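Local coordinates for 182aa long hypothetical protein (Pyrococcus horikoshii, PDB 2GAN), which is of unknown function but, as a member of the GNAT family, probably transfers an acetyl group from acetyl-CoA to an unidentified acceptor, at residues 66-71 / 132-137; 84-89 / 136-141. One frame throughout, in Å; residues are numbered along the deposited sequence.

In the fold
Both contacts lie at the C-terminal end of helix 123-137: interaction 1 docks the helix on the five-stranded mixed sheet, and interaction 2 joins the loops that follow the helix and strand 78-85. Their centres are about 8 Å apart. Interaction 1 is the more buried and is ionic: strand 68-74 meets the last turns of the helix through a carboxylate-guanidinium pair. Interaction 2 lies nearer the surface; it buries more area, 200 against 129 Å², without a hydrogen bond between its segments. Strands 68-74 and 78-85 are antiparallel neighbours, and the hydroxyl of Y86 joins the contacts by hydrogen bonding to the carboxylate of E68.

Interaction 1 of 2, residues 66-71 / 132-137; sequences FDELYT and VKRLRS
E68 and R134 form a side-on salt bridge between strand 68-74 and helix 123-137, which packs on one face of the sheet in this GNAT-family alpha/beta fold. The strand starts with a classic beta bulge, in which D67 and E68 both face L84 on the neighbouring strand, and the CB of E68 points toward the helix. On the helix, the CB of R134 leads to CG, set anti to the backbone N (chi1 173°), and a bend at chi2 then turns the chain across the end of E68, the two side chains crossing at about a right angle. CG lies 3.5 Å from E68 OE2 and also packs on L84. CD lies 3.7 Å from both E68 OE2 and Y70 OH, which sit on the same side of it. NE donates at 2.8 Å to the syn lone pair of E68 OE2, although that oxygen is tilted from the guanidinium plane. At the tip, NH2 reaches E68 OE1 at 2.6 Å through an almost straight bond (170°) lying in the guanidinium plane. With the two flat groups only 30° apart, each carboxylate oxygen receives one nitrogen, which should fix the rotation of both groups. Replacing R134 with a leucine would probably leave the buried carboxylate of E68 without its countercharge, held by tyrosine hydroxyls alone among the partners described. One comes from the loop after strand 78-85, Y86 OH bonding to OE1, and the other from strand 68-74, Y70. The Y70 ring stands steeply to the guanidinium and meets F130 of the same helix edge-to-face. Its OH is near R134 NE, but the angle there is too poor for a hydrogen bond; the hydroxyl instead donates to E68 OE2 at 2.7 Å, from above the carboxylate plane.

Interaction 2 of 2, residues 84-89 / 136-141; sequences LVYKRI and RSLGKD
The main apolar contact is a CH-pi interaction: L138 places CD1 over one face of the Y86 ring, 3.4 Å from its centroid and 13° off the ring normal. The methyl therefore sits over the middle of the ring, with CZ its nearest atom. Y86 takes the first torsion that puts CG between the backbone N and the carbonyl carbon (chi1 60°), standing the ring up in front of the leucine. K140 adds looser packing, its CG lying 4.2 Å from Y86 CB.

The polar contacts involve two positive charges. A bend at chi2 brings K140 NZ toward the edge of the R88 guanidinium, 4.0 Å from R88 NH2. E104 probably offsets this proximity, since its carboxylate forms salt bridges with both: OE1 with R88 and OE2 with K140. The Y86 hydroxyl looks the other way, to the carboxylate of E68, and receives at most a weak bond from K87 NZ.

On the backbone, a Schellman motif ends the helix, with G139 at positive phi as its C-prime residue and G139 N bonded to R136 O at 2.7 Å. The turn carries the chain from helix 123-137 into strand 141-146, beside strand 106-114, while Y86 continues from the end of strand 78-85 and also packs on L135 of the helix.

Interaction 1 of 2, residues 66-71 / 132-137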
loop_
_atom_site.group_PDB
_atom_site.type_symbol
_atom_site.label_atom_id
_atom_site.label_comp_id
_atom_site.label_asym_id
_atom_site.label_seq_id
_atom_site.Cartn_x
_atom_site.Cartn_y
_atom_site.Cartn_z
ATOM N N PHE A 66 5.697 24.421 -4.413
ATOM C CA PHE A 66 4.373 24.454 -5.049
ATOM C C PHE A 66 4.115 25.700 -5.908
ATOM O O PHE A 66 4.299 26.831 -5.454
ATOM C CB PHE A 66 3.284 24.336 -3.974
ATOM C CG PHE A 66 3.329 23.042 -3.195
ATOM C CD1 PHE A 66 2.594 22.901 -2.021
ATOM C CD2 PHE A 66 4.096 21.962 -3.638
ATOM C CE1 PHE A 66 2.623 21.711 -1.293
ATOM C CE2 PHE A 66 4.131 20.762 -2.918
ATOM C CZ PHE A 66 3.392 20.639 -1.746
ATOM N N ASP A 67 3.696 25.495 -7.154
ATOM C CA ASP A 67 3.398 26.621 -8.043
ATOM C C ASP A 67 1.903 26.945 -7.946
ATOM O O ASP A 67 1.487 28.091 -8.145
ATOM C CB ASP A 67 3.792 26.290 -9.488
ATOM C CG ASP A 67 5.306 26.204 -9.679
ATOM O OD1 ASP A 67 6.027 27.124 -9.223
ATOM O OD2 ASP A 67 5.778 25.222 -10.287
ATOM N N GLU A 68 1.108 25.919 -7.635
ATOM C CA GLU A 68 -0.331 26.050 -7.454
ATOM C C GLU A 68 -0.795 24.997 -6.458
ATOM O O GLU A 68 -0.440 23.821 -6.578
ATOM C CB GLU A 68 -1.070 25.867 -8.779
ATOM C CG GLU A 68 -0.716 26.907 -9.812
ATOM C CD GLU A 68 -1.573 26.819 -11.068
ATOM O OE1 GLU A 68 -1.347 27.636 -11.980
ATOM O OE2 GLU A 68 -2.462 25.949 -11.153
ATOM N N LEU A 69 -1.562 25.428 -5.461
ATOM C CA LEU A 69 -2.090 24.525 -4.445
ATOM C C LEU A 69 -3.613 24.539 -4.501
ATOM O O LEU A 69 -4.239 25.593 -4.432
ATOM C CB LEU A 69 -1.643 24.954 -3.042
ATOM C CG LEU A 69 -2.339 24.201 -1.893
ATOM C CD1 LEU A 69 -2.008 22.715 -1.998
ATOM C CD2 LEU A 69 -1.895 24.748 -0.542
ATOM N N TYR A 70 -4.204 23.362 -4.619
ATOM C CA TYR A 70 -5.644 23.253 -4.677
ATOM C C TYR A 70 -6.127 22.427 -3.505
ATOM O O TYR A 70 -5.425 21.540 -3.026
ATOM C CB TYR A 70 -6.063 22.622 -6.007
ATOM C CG TYR A 70 -5.812 23.523 -7.193
ATOM C CD1 TYR A 70 -6.701 24.546 -7.517
ATOM C CD2 TYR A 70 -4.675 23.367 -7.985
ATOM C CE1 TYR A 70 -6.467 25.393 -8.605
ATOM C CE2 TYR A 70 -4.433 24.205 -9.072
ATOM C CZ TYR A 70 -5.333 25.218 -9.378
ATOM O OH TYR A 70 -5.089 26.042 -10.459
ATOM N N THR A 71 -7.315 22.743 -3.009
ATOM C CA THR A 71 -7.858 22.001 -1.888
ATOM C C THR A 71 -9.324 21.780 -2.119
ATOM O O THR A 71 -9.969 22.527 -2.851
ATOM C CB THR A 71 -7.761 22.783 -0.561
ATOM O OG1 THR A 71 -8.586 23.951 -0.649
ATOM C CG2 THR A 71 -6.331 23.186 -0.265
ATOM N N VAL A 132 -5.048 17.117 -13.376
ATOM C CA VAL A 132 -4.590 16.657 -14.664
ATOM C C VAL A 132 -4.981 17.663 -15.741
ATOM O O VAL A 132 -4.160 18.018 -16.599
ATOM C CB VAL A 132 -5.175 15.279 -14.985
ATOM C CG1 VAL A 132 -4.943 14.943 -16.442
ATOM C CG2 VAL A 132 -4.529 14.231 -14.081
ATOM N N LYS A 133 -6.224 18.142 -15.699
ATOM C CA LYS A 133 -6.679 19.119 -16.696
ATOM C C LYS A 133 -5.970 20.467 -16.567
ATOM O O LYS A 133 -5.630 21.093 -17.574
ATOM C CB LYS A 133 -8.196 19.317 -16.612
ATOM C CG LYS A 133 -8.966 18.331 -17.483
ATOM C CD LYS A 133 -10.468 18.362 -17.229
ATOM C CE LYS A 133 -11.156 17.210 -17.957
ATOM N NZ LYS A 133 -12.526 16.958 -17.432
ATOM N N ARG A 134 -5.740 20.914 -15.339
ATOM C CA ARG A 134 -5.060 22.182 -15.147
ATOM C C ARG A 134 -3.694 22.111 -15.828
ATOM O O ARG A 134 -3.339 22.988 -16.609
ATOM C CB ARG A 134 -4.903 22.479 -13.657
ATOM C CG ARG A 134 -4.056 23.703 -13.343
ATOM C CD ARG A 134 -4.609 24.962 -13.982
ATOM N NE ARG A 134 -3.756 26.103 -13.660
ATOM C CZ ARG A 134 -3.890 27.314 -14.183
ATOM N NH1 ARG A 134 -4.846 27.562 -15.063
ATOM N NH2 ARG A 134 -3.062 28.278 -13.828
ATOM N N LEU A 135 -2.935 21.057 -15.548
ATOM C CA LEU A 135 -1.625 20.912 -16.162
ATOM C C LEU A 135 -1.736 20.896 -17.682
ATOM O O LEU A 135 -0.993 21.597 -18.366
ATOM C CB LEU A 135 -0.936 19.643 -15.667
ATOM C CG LEU A 135 -0.363 19.753 -14.250
ATOM C CD1 LEU A 135 0.235 18.426 -13.867
ATOM C CD2 LEU A 135 0.698 20.860 -14.183
ATOM N N ARG A 136 -2.672 20.107 -18.205
ATOM C CA ARG A 136 -2.875 20.034 -19.646
ATOM C C ARG A 136 -3.127 21.417 -20.241
ATOM O O ARG A 136 -2.529 21.784 -21.247
ATOM C CB ARG A 136 -4.047 19.097 -19.978
ATOM C CG ARG A 136 -3.656 17.627 -20.011
ATOM C CD ARG A 136 -4.858 16.719 -20.210
ATOM N NE ARG A 136 -5.626 17.032 -21.417
ATOM C CZ ARG A 136 -5.264 16.710 -22.659
ATOM N NH1 ARG A 136 -4.130 16.057 -22.887
ATOM N NH2 ARG A 136 -6.049 17.038 -23.678
ATOM N N SER A 137 -3.993 22.195 -19.609
ATOM C CA SER A 137 -4.294 23.524 -20.118
ATOM C C SER A 137 -3.051 24.402 -20.098
ATOM O O SER A 137 -3.056 25.497 -20.651
ATOM C CB SER A 137 -5.380 24.181 -19.273
ATOM O OG SER A 137 -4.852 24.562 -18.018
#

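Interaction 2 of 2, residues 84-89 / 136-141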
loop_
_atom_site.group_PDB
_atom_site.type_symbol
_atom_site.label_atom_id
_atom_site.label_comp_id
_atom_site.label_asym_id
_atom_site.label_seq_id
_atom_site.Cartn_x
_atom_site.Cartn_y
_atom_site.Cartn_z
ATOM N N LEU A 84 0.490 21.421 -7.776
ATOM C CA LEU A 84 1.098 21.330 -9.100
ATOM C C LEU A 84 2.439 22.039 -9.134
ATOM O O LEU A 84 2.585 23.137 -8.587
ATOM C CB LEU A 84 0.198 21.981 -10.133
ATOM C CG LEU A 84 -1.214 21.413 -10.110
ATOM C CD1 LEU A 84 -2.054 22.147 -11.150
ATOM C CD2 LEU A 84 -1.168 19.913 -10.376
ATOM N N VAL A 85 3.413 21.408 -9.778
ATOM C CA VAL A 85 4.733 21.994 -9.929
ATOM C C VAL A 85 5.052 21.950 -11.410
ATOM O O VAL A 85 5.092 20.874 -12.007
ATOM C CB VAL A 85 5.829 21.222 -9.144
ATOM C CG1 VAL A 85 7.194 21.820 -9.441
ATOM C CG2 VAL A 85 5.555 21.313 -7.641
ATOM N N TYR A 86 5.259 23.121 -12.004
ATOM C CA TYR A 86 5.550 23.198 -13.435
ATOM C C TYR A 86 6.443 24.378 -13.860
ATOM O O TYR A 86 6.855 24.446 -15.014
ATOM C CB TYR A 86 4.226 23.231 -14.210
ATOM C CG TYR A 86 3.354 24.411 -13.854
ATOM C CD1 TYR A 86 3.546 25.655 -14.463
ATOM C CD2 TYR A 86 2.368 24.299 -12.872
ATOM C CE1 TYR A 86 2.776 26.761 -14.097
ATOM C CE2 TYR A 86 1.592 25.397 -12.499
ATOM C CZ TYR A 86 1.802 26.622 -13.113
ATOM O OH TYR A 86 1.040 27.702 -12.747
ATOM N N LYS A 87 6.752 25.293 -12.940
ATOM C CA LYS A 87 7.599 26.443 -13.275
ATOM C C LYS A 87 9.089 26.127 -13.183
ATOM O O LYS A 87 9.663 26.091 -12.093
ATOM C CB LYS A 87 7.318 27.633 -12.361
ATOM C CG LYS A 87 5.917 28.183 -12.441
ATOM C CD LYS A 87 5.779 29.415 -11.561
ATOM C CE LYS A 87 4.319 29.761 -11.325
ATOM N NZ LYS A 87 3.557 29.938 -12.585
ATOM N N ARG A 88 9.705 25.925 -14.344
ATOM C CA ARG A 88 11.126 25.615 -14.452
ATOM C C ARG A 88 11.554 24.456 -13.551
ATOM O O ARG A 88 12.301 24.641 -12.589
ATOM C CB ARG A 88 11.963 26.865 -14.148
ATOM C CG ARG A 88 12.635 27.497 -15.386
ATOM C CD ARG A 88 11.719 28.444 -16.168
ATOM N NE ARG A 88 10.492 27.803 -16.636
ATOM C CZ ARG A 88 10.456 26.806 -17.511
ATOM N NH1 ARG A 88 11.586 26.331 -18.023
ATOM N NH2 ARG A 88 9.291 26.273 -17.860
ATOM N N ILE A 89 11.090 23.255 -13.879
ATOM C CA ILE A 89 11.439 22.083 -13.095
ATOM C C ILE A 89 12.953 21.917 -12.971
ATOM O O ILE A 89 13.454 21.534 -11.913
ATOM C CB ILE A 89 10.856 20.783 -13.707
ATOM C CG1 ILE A 89 9.331 20.780 -13.590
ATOM C CG2 ILE A 89 11.409 19.571 -12.977
ATOM C CD1 ILE A 89 8.655 21.847 -14.400
ATOM N N ARG A 136 -2.672 20.107 -18.205
ATOM C CA ARG A 136 -2.875 20.034 -19.646
ATOM C C ARG A 136 -3.127 21.417 -20.241
ATOM O O ARG A 136 -2.529 21.784 -21.247
ATOM C CB ARG A 136 -4.047 19.097 -19.978
ATOM C CG ARG A 136 -3.656 17.627 -20.011
ATOM C CD ARG A 136 -4.858 16.719 -20.210
ATOM N NE ARG A 136 -5.626 17.032 -21.417
ATOM C CZ ARG A 136 -5.264 16.710 -22.659
ATOM N NH1 ARG A 136 -4.130 16.057 -22.887
ATOM N NH2 ARG A 136 -6.049 17.038 -23.678
ATOM N N SER A 137 -3.993 22.195 -19.609
ATOM C CA SER A 137 -4.294 23.524 -20.118
ATOM C C SER A 137 -3.051 24.402 -20.098
ATOM O O SER A 137 -3.056 25.497 -20.651
ATOM C CB SER A 137 -5.380 24.181 -19.273
ATOM O OG SER A 137 -4.852 24.562 -18.018
ATOM N N LEU A 138 -1.994 23.929 -19.441
ATOM C CA LEU A 138 -0.742 24.675 -19.360
ATOM C C LEU A 138 0.269 24.080 -20.340
ATOM O O LEU A 138 1.433 24.483 -20.363
ATOM C CB LEU A 138 -0.171 24.623 -17.930
ATOM C CG LEU A 138 -0.980 25.251 -16.783
ATOM C CD1 LEU A 138 -0.187 25.175 -15.468
ATOM C CD2 LEU A 138 -1.295 26.696 -17.110
ATOM N N GLY A 139 -0.191 23.127 -21.148
ATOM C CA GLY A 139 0.664 22.478 -22.123
ATOM C C GLY A 139 1.666 21.517 -21.503
ATOM O O GLY A 139 2.717 21.247 -22.094
ATOM N N LYS A 140 1.344 20.992 -20.318
ATOM C CA LYS A 140 2.239 20.063 -19.613
ATOM C C LYS A 140 1.675 18.652 -19.471
ATOM O O LYS A 140 0.471 18.459 -19.440
ATOM C CB LYS A 140 2.530 20.568 -18.190
ATOM C CG LYS A 140 2.901 22.034 -18.058
ATOM C CD LYS A 140 4.273 22.343 -18.619
ATOM C CE LYS A 140 4.613 23.813 -18.396
ATOM N NZ LYS A 140 6.030 24.097 -18.695
ATOM N N ASP A 141 2.558 17.670 -19.370
ATOM C CA ASP A 141 2.133 16.298 -19.159
ATOM C C ASP A 141 2.283 16.006 -17.666
ATOM O O ASP A 141 3.288 16.383 -17.054
ATOM C CB ASP A 141 2.998 15.333 -19.960
ATOM C CG ASP A 141 2.804 15.492 -21.441
ATOM O OD1 ASP A 141 1.628 15.554 -21.863
ATOM O OD2 ASP A 141 3.816 15.549 -22.176
#